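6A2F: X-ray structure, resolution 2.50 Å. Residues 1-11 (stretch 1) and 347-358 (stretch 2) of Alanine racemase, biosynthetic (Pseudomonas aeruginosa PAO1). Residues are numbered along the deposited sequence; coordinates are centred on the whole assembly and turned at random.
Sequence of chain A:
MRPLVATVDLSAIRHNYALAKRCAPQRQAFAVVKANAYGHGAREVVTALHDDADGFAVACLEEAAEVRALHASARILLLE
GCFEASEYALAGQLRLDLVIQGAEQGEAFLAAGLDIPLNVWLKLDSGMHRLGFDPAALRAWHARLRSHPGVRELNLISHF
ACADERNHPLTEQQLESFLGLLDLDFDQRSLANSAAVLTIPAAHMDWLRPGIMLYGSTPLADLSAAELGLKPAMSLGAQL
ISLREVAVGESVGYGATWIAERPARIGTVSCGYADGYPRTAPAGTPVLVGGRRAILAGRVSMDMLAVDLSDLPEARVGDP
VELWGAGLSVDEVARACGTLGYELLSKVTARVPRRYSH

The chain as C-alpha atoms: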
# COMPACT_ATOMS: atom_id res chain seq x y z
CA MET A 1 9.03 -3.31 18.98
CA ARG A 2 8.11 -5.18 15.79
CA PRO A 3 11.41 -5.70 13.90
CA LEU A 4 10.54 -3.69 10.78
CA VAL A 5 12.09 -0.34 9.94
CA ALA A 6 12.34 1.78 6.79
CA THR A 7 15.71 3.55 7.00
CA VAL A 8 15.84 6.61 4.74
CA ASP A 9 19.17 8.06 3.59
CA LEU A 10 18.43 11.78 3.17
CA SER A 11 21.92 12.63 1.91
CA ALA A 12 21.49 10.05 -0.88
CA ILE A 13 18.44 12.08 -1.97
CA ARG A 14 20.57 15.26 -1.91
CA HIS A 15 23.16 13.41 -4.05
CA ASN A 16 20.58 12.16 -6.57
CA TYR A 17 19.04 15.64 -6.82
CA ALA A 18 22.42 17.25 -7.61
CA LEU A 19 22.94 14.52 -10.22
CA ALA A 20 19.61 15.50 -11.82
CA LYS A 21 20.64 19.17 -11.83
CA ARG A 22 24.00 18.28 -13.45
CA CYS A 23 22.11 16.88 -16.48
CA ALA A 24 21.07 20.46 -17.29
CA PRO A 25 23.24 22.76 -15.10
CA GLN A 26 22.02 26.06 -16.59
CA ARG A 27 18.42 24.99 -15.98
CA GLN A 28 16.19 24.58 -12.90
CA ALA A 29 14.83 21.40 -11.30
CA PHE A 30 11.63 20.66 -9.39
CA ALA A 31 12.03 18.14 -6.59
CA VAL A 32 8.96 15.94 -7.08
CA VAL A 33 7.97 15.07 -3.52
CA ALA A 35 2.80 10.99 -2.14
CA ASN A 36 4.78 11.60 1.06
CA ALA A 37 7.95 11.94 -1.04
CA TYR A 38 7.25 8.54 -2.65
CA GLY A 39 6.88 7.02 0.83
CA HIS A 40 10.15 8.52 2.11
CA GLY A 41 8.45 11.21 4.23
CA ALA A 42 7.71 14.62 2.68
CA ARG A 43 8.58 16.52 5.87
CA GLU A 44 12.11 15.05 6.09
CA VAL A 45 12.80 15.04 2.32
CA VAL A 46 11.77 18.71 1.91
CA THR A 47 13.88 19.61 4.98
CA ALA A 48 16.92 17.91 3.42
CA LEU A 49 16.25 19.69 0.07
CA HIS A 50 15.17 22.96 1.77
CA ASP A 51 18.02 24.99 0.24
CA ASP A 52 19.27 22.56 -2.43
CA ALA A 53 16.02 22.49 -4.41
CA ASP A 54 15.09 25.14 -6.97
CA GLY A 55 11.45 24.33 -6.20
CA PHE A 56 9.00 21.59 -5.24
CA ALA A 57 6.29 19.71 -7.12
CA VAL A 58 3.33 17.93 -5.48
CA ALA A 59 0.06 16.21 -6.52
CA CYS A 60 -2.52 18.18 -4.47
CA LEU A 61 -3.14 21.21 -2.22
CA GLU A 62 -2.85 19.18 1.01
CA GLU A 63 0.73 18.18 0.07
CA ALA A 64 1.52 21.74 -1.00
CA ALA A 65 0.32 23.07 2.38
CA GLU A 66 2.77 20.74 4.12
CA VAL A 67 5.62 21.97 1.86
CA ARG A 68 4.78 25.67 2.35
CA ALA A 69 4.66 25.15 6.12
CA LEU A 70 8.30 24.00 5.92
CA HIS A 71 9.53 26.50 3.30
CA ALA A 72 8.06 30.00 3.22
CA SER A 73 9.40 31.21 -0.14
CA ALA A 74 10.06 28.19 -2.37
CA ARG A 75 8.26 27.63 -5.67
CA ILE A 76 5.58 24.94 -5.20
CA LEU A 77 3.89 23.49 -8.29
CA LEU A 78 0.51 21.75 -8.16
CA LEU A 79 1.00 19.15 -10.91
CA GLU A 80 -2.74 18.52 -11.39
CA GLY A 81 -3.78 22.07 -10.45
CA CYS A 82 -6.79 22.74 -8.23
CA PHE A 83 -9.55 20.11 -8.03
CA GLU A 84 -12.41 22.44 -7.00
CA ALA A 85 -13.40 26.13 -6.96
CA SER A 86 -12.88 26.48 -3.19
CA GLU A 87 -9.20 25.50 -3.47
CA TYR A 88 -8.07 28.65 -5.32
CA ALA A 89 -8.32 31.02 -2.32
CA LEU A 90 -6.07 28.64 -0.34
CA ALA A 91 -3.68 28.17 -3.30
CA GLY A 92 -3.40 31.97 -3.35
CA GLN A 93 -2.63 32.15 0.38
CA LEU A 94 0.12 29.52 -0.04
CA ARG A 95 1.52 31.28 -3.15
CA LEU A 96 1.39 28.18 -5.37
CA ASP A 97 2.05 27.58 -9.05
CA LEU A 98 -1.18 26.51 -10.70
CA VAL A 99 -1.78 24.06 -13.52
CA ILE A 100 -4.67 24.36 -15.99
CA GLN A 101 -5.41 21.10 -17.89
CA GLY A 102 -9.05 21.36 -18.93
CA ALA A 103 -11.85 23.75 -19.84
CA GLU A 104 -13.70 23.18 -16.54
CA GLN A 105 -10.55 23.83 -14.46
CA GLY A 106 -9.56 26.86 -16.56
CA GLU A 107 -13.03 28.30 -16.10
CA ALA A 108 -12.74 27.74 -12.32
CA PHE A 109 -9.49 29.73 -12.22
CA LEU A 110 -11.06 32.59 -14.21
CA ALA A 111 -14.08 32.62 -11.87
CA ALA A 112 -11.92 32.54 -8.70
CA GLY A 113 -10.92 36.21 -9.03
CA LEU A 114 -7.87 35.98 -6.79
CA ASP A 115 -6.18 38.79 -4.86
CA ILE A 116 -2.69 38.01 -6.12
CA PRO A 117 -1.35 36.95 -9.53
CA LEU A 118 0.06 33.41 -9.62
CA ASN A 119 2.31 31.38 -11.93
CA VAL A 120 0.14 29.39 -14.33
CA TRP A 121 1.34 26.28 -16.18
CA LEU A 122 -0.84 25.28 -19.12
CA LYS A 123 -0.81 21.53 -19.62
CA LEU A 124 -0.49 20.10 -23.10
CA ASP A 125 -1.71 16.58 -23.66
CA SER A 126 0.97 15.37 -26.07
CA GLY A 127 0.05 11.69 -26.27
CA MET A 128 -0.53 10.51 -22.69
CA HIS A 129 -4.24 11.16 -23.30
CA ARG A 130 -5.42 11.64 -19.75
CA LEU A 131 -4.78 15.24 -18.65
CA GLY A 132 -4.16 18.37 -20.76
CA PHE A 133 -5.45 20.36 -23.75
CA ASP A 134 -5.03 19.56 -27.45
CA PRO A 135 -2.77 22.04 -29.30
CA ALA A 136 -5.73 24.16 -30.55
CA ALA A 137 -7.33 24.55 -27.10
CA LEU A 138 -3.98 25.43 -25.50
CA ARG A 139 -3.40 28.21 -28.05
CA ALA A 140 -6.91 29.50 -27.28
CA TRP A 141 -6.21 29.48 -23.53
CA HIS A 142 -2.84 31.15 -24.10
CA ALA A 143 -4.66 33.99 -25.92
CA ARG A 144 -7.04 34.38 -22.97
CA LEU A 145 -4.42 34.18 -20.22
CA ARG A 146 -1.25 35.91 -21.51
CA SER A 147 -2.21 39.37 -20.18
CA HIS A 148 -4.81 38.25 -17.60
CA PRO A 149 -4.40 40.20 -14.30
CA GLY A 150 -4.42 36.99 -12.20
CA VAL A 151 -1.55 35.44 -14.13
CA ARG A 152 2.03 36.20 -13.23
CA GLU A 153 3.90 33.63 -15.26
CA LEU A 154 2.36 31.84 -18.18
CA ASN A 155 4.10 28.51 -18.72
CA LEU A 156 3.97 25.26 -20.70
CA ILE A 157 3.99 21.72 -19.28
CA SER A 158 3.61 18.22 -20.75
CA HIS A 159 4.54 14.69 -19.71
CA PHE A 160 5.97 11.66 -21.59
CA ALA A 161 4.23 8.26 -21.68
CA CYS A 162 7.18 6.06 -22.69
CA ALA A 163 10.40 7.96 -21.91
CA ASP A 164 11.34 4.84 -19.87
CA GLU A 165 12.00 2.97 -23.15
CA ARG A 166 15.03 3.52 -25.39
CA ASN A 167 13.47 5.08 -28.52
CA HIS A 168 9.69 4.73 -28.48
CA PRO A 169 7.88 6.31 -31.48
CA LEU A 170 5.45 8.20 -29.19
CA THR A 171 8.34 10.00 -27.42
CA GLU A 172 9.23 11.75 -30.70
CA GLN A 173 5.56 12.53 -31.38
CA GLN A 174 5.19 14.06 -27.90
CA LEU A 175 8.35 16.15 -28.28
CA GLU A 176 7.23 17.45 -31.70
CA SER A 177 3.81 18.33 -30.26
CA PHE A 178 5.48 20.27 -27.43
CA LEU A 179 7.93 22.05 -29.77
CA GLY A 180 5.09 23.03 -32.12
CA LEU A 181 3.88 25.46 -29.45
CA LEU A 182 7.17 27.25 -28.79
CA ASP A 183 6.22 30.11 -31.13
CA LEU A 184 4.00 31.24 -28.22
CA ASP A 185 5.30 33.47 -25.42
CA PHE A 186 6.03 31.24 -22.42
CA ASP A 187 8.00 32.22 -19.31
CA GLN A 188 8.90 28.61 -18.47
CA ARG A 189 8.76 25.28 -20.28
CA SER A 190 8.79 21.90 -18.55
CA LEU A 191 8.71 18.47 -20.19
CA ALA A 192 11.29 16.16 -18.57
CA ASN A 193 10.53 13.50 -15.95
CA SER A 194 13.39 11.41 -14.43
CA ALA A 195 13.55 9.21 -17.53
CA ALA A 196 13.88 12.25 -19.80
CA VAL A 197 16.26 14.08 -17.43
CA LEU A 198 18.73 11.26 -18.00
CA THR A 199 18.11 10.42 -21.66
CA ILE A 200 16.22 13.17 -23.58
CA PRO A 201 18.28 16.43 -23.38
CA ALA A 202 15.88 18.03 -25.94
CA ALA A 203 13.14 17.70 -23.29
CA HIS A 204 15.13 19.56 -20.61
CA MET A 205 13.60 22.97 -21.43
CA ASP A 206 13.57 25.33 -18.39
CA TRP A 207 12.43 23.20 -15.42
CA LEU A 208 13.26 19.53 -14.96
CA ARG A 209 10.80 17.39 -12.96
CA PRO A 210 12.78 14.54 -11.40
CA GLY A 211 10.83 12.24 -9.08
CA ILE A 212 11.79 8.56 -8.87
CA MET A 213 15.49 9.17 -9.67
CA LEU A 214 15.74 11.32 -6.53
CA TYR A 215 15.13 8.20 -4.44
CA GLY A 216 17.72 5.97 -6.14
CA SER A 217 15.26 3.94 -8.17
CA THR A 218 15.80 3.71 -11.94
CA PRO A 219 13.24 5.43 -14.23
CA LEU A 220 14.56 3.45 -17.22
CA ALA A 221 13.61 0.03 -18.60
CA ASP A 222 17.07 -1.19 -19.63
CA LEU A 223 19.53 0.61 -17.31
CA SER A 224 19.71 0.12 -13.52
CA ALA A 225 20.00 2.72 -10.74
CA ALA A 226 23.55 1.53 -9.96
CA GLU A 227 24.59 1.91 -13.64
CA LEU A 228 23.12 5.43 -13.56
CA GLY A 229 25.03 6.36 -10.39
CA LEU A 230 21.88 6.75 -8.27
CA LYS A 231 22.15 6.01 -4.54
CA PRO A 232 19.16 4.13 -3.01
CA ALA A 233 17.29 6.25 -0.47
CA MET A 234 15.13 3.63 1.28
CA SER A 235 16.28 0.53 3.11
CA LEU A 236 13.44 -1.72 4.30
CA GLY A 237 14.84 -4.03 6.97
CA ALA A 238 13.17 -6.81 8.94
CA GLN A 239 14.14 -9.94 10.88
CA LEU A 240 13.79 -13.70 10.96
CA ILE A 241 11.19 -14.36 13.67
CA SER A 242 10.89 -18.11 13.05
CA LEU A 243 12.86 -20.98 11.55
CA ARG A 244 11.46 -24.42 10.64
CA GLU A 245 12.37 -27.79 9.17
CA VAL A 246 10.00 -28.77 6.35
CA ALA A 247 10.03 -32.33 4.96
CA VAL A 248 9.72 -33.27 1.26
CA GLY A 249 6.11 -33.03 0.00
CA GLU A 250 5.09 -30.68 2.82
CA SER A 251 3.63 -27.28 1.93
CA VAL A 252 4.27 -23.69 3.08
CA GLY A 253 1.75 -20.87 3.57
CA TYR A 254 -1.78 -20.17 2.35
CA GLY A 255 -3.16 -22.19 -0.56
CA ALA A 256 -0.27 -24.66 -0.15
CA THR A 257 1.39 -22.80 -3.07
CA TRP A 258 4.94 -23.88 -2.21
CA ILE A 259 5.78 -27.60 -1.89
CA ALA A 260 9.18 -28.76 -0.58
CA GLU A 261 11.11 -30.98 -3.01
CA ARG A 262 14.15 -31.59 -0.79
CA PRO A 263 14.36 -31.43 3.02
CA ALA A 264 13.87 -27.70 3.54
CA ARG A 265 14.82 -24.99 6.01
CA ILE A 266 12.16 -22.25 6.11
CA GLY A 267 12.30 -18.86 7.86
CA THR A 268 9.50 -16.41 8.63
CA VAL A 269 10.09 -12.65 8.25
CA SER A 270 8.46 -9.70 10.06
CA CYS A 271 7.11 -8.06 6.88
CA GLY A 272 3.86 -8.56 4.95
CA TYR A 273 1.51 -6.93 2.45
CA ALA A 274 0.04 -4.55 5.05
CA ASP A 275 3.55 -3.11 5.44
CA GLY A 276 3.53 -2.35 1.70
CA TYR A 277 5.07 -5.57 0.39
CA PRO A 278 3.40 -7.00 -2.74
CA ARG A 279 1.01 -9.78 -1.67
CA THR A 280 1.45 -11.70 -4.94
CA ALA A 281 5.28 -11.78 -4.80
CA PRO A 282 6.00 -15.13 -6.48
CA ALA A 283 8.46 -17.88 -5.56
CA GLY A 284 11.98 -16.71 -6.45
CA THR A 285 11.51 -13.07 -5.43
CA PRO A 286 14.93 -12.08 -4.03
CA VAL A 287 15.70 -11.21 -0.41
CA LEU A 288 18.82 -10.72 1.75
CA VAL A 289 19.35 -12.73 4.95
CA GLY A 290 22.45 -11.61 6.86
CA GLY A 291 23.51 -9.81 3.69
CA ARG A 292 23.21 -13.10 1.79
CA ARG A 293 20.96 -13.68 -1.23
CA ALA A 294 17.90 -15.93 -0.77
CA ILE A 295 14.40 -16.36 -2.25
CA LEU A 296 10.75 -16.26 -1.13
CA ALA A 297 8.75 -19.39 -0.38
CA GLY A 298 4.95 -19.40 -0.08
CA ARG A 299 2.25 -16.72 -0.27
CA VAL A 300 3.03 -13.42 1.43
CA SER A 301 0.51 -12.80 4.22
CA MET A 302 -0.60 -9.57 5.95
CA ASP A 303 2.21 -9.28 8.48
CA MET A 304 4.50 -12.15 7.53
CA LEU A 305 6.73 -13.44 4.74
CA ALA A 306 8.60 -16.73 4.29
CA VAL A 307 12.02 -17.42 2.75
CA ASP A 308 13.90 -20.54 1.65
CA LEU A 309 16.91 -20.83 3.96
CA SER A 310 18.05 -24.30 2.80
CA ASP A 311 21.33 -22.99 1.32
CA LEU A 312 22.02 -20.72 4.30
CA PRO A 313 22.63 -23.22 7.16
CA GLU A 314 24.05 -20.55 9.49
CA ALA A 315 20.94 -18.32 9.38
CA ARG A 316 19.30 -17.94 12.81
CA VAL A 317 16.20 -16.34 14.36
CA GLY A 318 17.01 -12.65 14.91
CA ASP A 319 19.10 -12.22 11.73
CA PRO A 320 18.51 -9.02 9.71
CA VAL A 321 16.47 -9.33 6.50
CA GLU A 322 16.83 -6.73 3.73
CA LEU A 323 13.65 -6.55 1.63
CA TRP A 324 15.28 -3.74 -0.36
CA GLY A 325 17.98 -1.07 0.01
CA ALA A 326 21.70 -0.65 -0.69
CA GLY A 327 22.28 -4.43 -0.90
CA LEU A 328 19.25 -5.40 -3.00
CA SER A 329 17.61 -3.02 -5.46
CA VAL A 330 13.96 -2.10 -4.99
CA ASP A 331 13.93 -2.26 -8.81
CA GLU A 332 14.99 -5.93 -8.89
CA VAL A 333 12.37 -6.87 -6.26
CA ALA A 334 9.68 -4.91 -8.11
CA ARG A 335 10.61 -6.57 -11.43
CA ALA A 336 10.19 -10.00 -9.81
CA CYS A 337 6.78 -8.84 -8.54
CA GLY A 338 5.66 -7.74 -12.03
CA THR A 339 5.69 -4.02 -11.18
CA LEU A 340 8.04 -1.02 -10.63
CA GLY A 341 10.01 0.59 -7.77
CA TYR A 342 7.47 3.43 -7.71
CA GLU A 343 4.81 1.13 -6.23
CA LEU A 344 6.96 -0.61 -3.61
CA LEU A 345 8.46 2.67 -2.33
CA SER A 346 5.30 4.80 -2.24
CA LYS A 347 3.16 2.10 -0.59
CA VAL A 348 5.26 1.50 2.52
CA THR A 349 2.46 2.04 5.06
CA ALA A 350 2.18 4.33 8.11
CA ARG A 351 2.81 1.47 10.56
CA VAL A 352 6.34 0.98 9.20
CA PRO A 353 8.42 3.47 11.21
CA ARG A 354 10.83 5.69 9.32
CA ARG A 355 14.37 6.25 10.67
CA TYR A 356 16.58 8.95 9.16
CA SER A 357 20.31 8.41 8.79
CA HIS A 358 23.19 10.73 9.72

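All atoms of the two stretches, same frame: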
# COMPACT_ATOMS: atom_id res chain seq x y z
N MET A 1 9.81 -3.71 20.18
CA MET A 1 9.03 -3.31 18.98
C MET A 1 9.08 -4.38 17.89
O MET A 1 9.97 -5.24 17.90
CB MET A 1 9.50 -1.95 18.42
CG MET A 1 10.96 -1.88 17.99
SD MET A 1 11.26 -0.53 16.81
CE MET A 1 13.00 -0.24 17.10
N ARG A 2 8.11 -4.33 16.98
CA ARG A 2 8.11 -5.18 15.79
C ARG A 2 9.38 -4.88 14.97
O ARG A 2 9.66 -3.72 14.66
CB ARG A 2 6.84 -4.95 14.97
CG ARG A 2 6.59 -5.98 13.88
CD ARG A 2 5.19 -5.84 13.29
NE ARG A 2 5.01 -6.66 12.10
CZ ARG A 2 4.94 -6.19 10.85
NH1 ARG A 2 5.04 -4.89 10.62
NH2 ARG A 2 4.78 -7.03 9.84
N PRO A 3 10.16 -5.93 14.62
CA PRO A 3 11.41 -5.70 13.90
C PRO A 3 11.17 -5.40 12.42
O PRO A 3 11.40 -6.26 11.56
CB PRO A 3 12.19 -7.01 14.09
CG PRO A 3 11.24 -7.99 14.70
CD PRO A 3 9.88 -7.36 14.78
N LEU A 4 10.70 -4.19 12.14
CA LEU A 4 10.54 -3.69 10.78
C LEU A 4 10.71 -2.18 10.75
O LEU A 4 9.95 -1.44 11.38
CB LEU A 4 9.18 -4.08 10.19
CG LEU A 4 8.96 -3.63 8.75
CD1 LEU A 4 9.84 -4.41 7.78
CD2 LEU A 4 7.50 -3.80 8.38
N VAL A 5 11.73 -1.75 10.01
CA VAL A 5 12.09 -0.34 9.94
C VAL A 5 12.47 0.05 8.51
O VAL A 5 13.23 -0.66 7.83
CB VAL A 5 13.25 0.01 10.92
CG1 VAL A 5 13.71 1.45 10.73
CG2 VAL A 5 12.83 -0.20 12.36
N ALA A 6 11.93 1.18 8.05
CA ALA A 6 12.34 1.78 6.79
C ALA A 6 13.37 2.89 7.08
O ALA A 6 13.02 3.96 7.57
CB ALA A 6 11.14 2.33 6.03
N THR A 7 14.63 2.59 6.80
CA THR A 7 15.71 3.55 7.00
C THR A 7 15.87 4.37 5.72
O THR A 7 16.09 3.82 4.63
CB THR A 7 17.03 2.85 7.38
OG1 THR A 7 16.83 2.13 8.61
CG2 THR A 7 18.16 3.85 7.58
N VAL A 8 15.75 5.69 5.87
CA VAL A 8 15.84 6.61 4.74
C VAL A 8 17.15 7.40 4.80
O VAL A 8 17.46 8.06 5.81
CB VAL A 8 14.63 7.57 4.70
CG1 VAL A 8 14.70 8.48 3.48
CG2 VAL A 8 13.32 6.79 4.68
N ASP A 9 17.93 7.31 3.72
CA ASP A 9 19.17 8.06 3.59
C ASP A 9 18.89 9.39 2.89
O ASP A 9 18.82 9.46 1.65
CB ASP A 9 20.22 7.24 2.83
CG ASP A 9 21.59 7.91 2.81
OD1 ASP A 9 21.71 9.09 3.20
OD2 ASP A 9 22.56 7.24 2.41
N LEU A 10 18.75 10.45 3.69
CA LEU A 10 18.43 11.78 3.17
C LEU A 10 19.54 12.39 2.32
O LEU A 10 19.26 13.09 1.35
CB LEU A 10 18.04 12.73 4.31
CG LEU A 10 16.73 12.43 5.06
CD1 LEU A 10 16.63 13.28 6.32
CD2 LEU A 10 15.50 12.62 4.18
N SER A 11 20.79 12.09 2.66
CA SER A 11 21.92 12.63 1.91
C SER A 11 22.12 11.91 0.56
O SER A 11 22.75 12.46 -0.35
CB SER A 11 23.20 12.61 2.75
OG SER A 11 23.70 11.30 2.85
N LYS A 347 4.19 2.82 -1.34
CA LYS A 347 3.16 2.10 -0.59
C LYS A 347 3.59 1.51 0.75
O LYS A 347 2.83 0.79 1.40
CB LYS A 347 2.49 1.02 -1.46
CG LYS A 347 1.38 1.58 -2.31
CD LYS A 347 0.30 0.54 -2.55
CE LYS A 347 0.37 -0.01 -3.96
NZ LYS A 347 -0.92 -0.63 -4.34
N VAL A 348 4.82 1.82 1.17
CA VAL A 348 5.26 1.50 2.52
C VAL A 348 4.34 2.25 3.50
O VAL A 348 4.31 3.48 3.53
CB VAL A 348 6.75 1.83 2.72
CG1 VAL A 348 7.18 1.56 4.15
CG2 VAL A 348 7.61 1.04 1.74
N THR A 349 3.59 1.49 4.29
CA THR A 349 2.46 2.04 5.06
C THR A 349 2.88 2.76 6.35
O THR A 349 4.01 2.61 6.81
CB THR A 349 1.43 0.95 5.42
OG1 THR A 349 2.10 -0.12 6.10
CG2 THR A 349 0.75 0.42 4.16
N ALA A 350 1.94 3.51 6.92
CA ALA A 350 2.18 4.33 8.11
C ALA A 350 2.76 3.55 9.29
O ALA A 350 3.56 4.08 10.06
CB ALA A 350 0.91 5.05 8.53
N ARG A 351 2.38 2.28 9.42
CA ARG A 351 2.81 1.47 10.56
C ARG A 351 4.27 1.01 10.48
O ARG A 351 4.80 0.48 11.45
CB ARG A 351 1.89 0.28 10.76
CG ARG A 351 2.07 -0.85 9.77
CD ARG A 351 1.30 -2.05 10.27
NE ARG A 351 1.61 -3.24 9.51
CZ ARG A 351 1.28 -4.47 9.88
NH1 ARG A 351 1.62 -5.49 9.11
NH2 ARG A 351 0.63 -4.68 11.02
N VAL A 352 4.90 1.20 9.33
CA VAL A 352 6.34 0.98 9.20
C VAL A 352 7.04 2.27 9.61
O VAL A 352 6.95 3.28 8.91
CB VAL A 352 6.74 0.61 7.76
CG1 VAL A 352 8.24 0.35 7.67
CG2 VAL A 352 5.95 -0.60 7.29
N PRO A 353 7.73 2.26 10.77
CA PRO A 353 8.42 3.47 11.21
C PRO A 353 9.54 3.87 10.26
O PRO A 353 10.18 3.01 9.67
CB PRO A 353 8.99 3.09 12.59
CG PRO A 353 8.97 1.60 12.63
CD PRO A 353 7.82 1.17 11.77
N ARG A 354 9.74 5.17 10.12
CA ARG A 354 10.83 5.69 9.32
C ARG A 354 11.95 6.16 10.25
O ARG A 354 11.69 6.89 11.21
CB ARG A 354 10.35 6.84 8.43
CG ARG A 354 9.05 6.60 7.66
CD ARG A 354 9.18 5.44 6.67
NE ARG A 354 8.30 5.55 5.51
CZ ARG A 354 7.08 5.02 5.41
NH1 ARG A 354 6.56 4.32 6.42
NH2 ARG A 354 6.38 5.18 4.30
N ARG A 355 13.18 5.71 9.99
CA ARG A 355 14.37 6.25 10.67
C ARG A 355 15.21 7.00 9.65
O ARG A 355 15.32 6.58 8.49
CB ARG A 355 15.23 5.15 11.31
CG ARG A 355 14.62 4.32 12.44
CD ARG A 355 14.19 5.13 13.66
NE ARG A 355 12.77 5.46 13.60
CZ ARG A 355 11.98 5.64 14.67
NH1 ARG A 355 10.70 5.94 14.50
NH2 ARG A 355 12.47 5.54 15.90
N TYR A 356 15.82 8.11 10.07
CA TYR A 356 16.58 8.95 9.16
C TYR A 356 18.06 8.98 9.52
O TYR A 356 18.42 9.23 10.67
CB TYR A 356 15.95 10.34 9.04
CG TYR A 356 14.56 10.26 8.45
CD1 TYR A 356 14.37 10.30 7.07
CD2 TYR A 356 13.44 10.09 9.27
CE1 TYR A 356 13.10 10.20 6.52
CE2 TYR A 356 12.17 9.98 8.73
CZ TYR A 356 12.00 10.03 7.35
OH TYR A 356 10.74 9.93 6.81
N SER A 357 18.90 8.69 8.53
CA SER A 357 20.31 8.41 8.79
C SER A 357 21.21 9.64 8.71
O SER A 357 21.01 10.54 7.88
CB SER A 357 20.82 7.29 7.87
OG SER A 357 20.71 7.64 6.51
N HIS A 358 22.21 9.65 9.59
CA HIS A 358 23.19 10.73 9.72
C HIS A 358 24.53 10.19 10.25
O HIS A 358 25.60 10.60 9.79
CB HIS A 358 22.66 11.84 10.65
CG HIS A 358 21.96 11.33 11.88
ND1 HIS A 358 20.59 11.28 11.99
CD2 HIS A 358 22.45 10.86 13.05
CE1 HIS A 358 20.26 10.79 13.17
NE2 HIS A 358 21.37 10.53 13.83
OXT HIS A 358 24.57 9.33 11.13
O HOH W 1 5.50 -2.64 12.23

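The N-terminal and C-terminal segments of the chain, more than 340 residues apart in sequence, meet as neighbouring parallel strands and together bury 740 Å² of surface. Ala6, Arg355 and Ser357 cover the most area, and each contributes at least one hydrogen bond to the backbone ladder.

Ala6 bonds through both of its backbone polar groups. Its N donates to Pro353 O (3.0 Å), and its O accepts from Arg355 N (3.0 Å), so that Ala6 straddles Arg354, its partner in the parallel register. The carbonyl also receives a CA-H...O contact from Arg354 CA (3.3 Å to Ala6 O). The small side chain lies on the same face as Arg354 and Val8; there Ala6 CB packs against Val352 CG1 at 3.9 Å and lies 3.7 Å from Arg354 CD. The Arg354 side chain is held by its own segment: NH2 donates to Val348 O (2.8 Å), while NH1 reaches Thr349 O (3.1 Å) and Val352 O (2.7 Å). The guanidinium thus ties the strand to the type I turn from Thr349 to Val352.

Arg355 continues the ladder, its O accepting from Val8 N at 2.8 Å in a nearly linear bond (175°). Thr7 CA approaches the same oxygen, Arg355 O, at 3.4 Å. The Arg355 side chain projects to the opposite face from Ala6, together with that of Thr7. Its aliphatic part covers Val5, with Arg355 CG 3.5 Å from Val5 CG1, and its NE folds back to donate to Arg354 O (3.0 Å).

Ser357 closes the ladder by donating from N to Val8 O (3.1 Å); a weak second bond runs from Ser357 OG to Val8 O at 3.4 Å. With chi1 in the p well, the hydroxyl also lies against Asp9, with Ser357 OG 3.3 Å from Asp9 CA. Asp9 caps the following helix, its OD1 accepting a weak bond from Ser11 N (3.2 Å), the capping bond, and a hydrogen bond from Ser11 OG (3.0 Å).

Apolar side chains pack alongside the ladder and past its ends. The Tyr356 ring meets Val8 and Leu10 obliquely, with CE1 3.5 Å from Val8 CB and CD1 3.8 Å from Leu10 CG. Near the start of the first strand, Leu4 CD2 packs on Val352 CG2 at 3.7 Å. Beyond it two like charges come close, Arg2 NH2 lying 3.6 Å from Arg351 NH1; both guanidinium groups also form hydrogen bonds elsewhere in the structure. A water accepts from Arg2 NH1 (2.8 Å) and donates to Arg351 O (3.3 Å), bridging the segments.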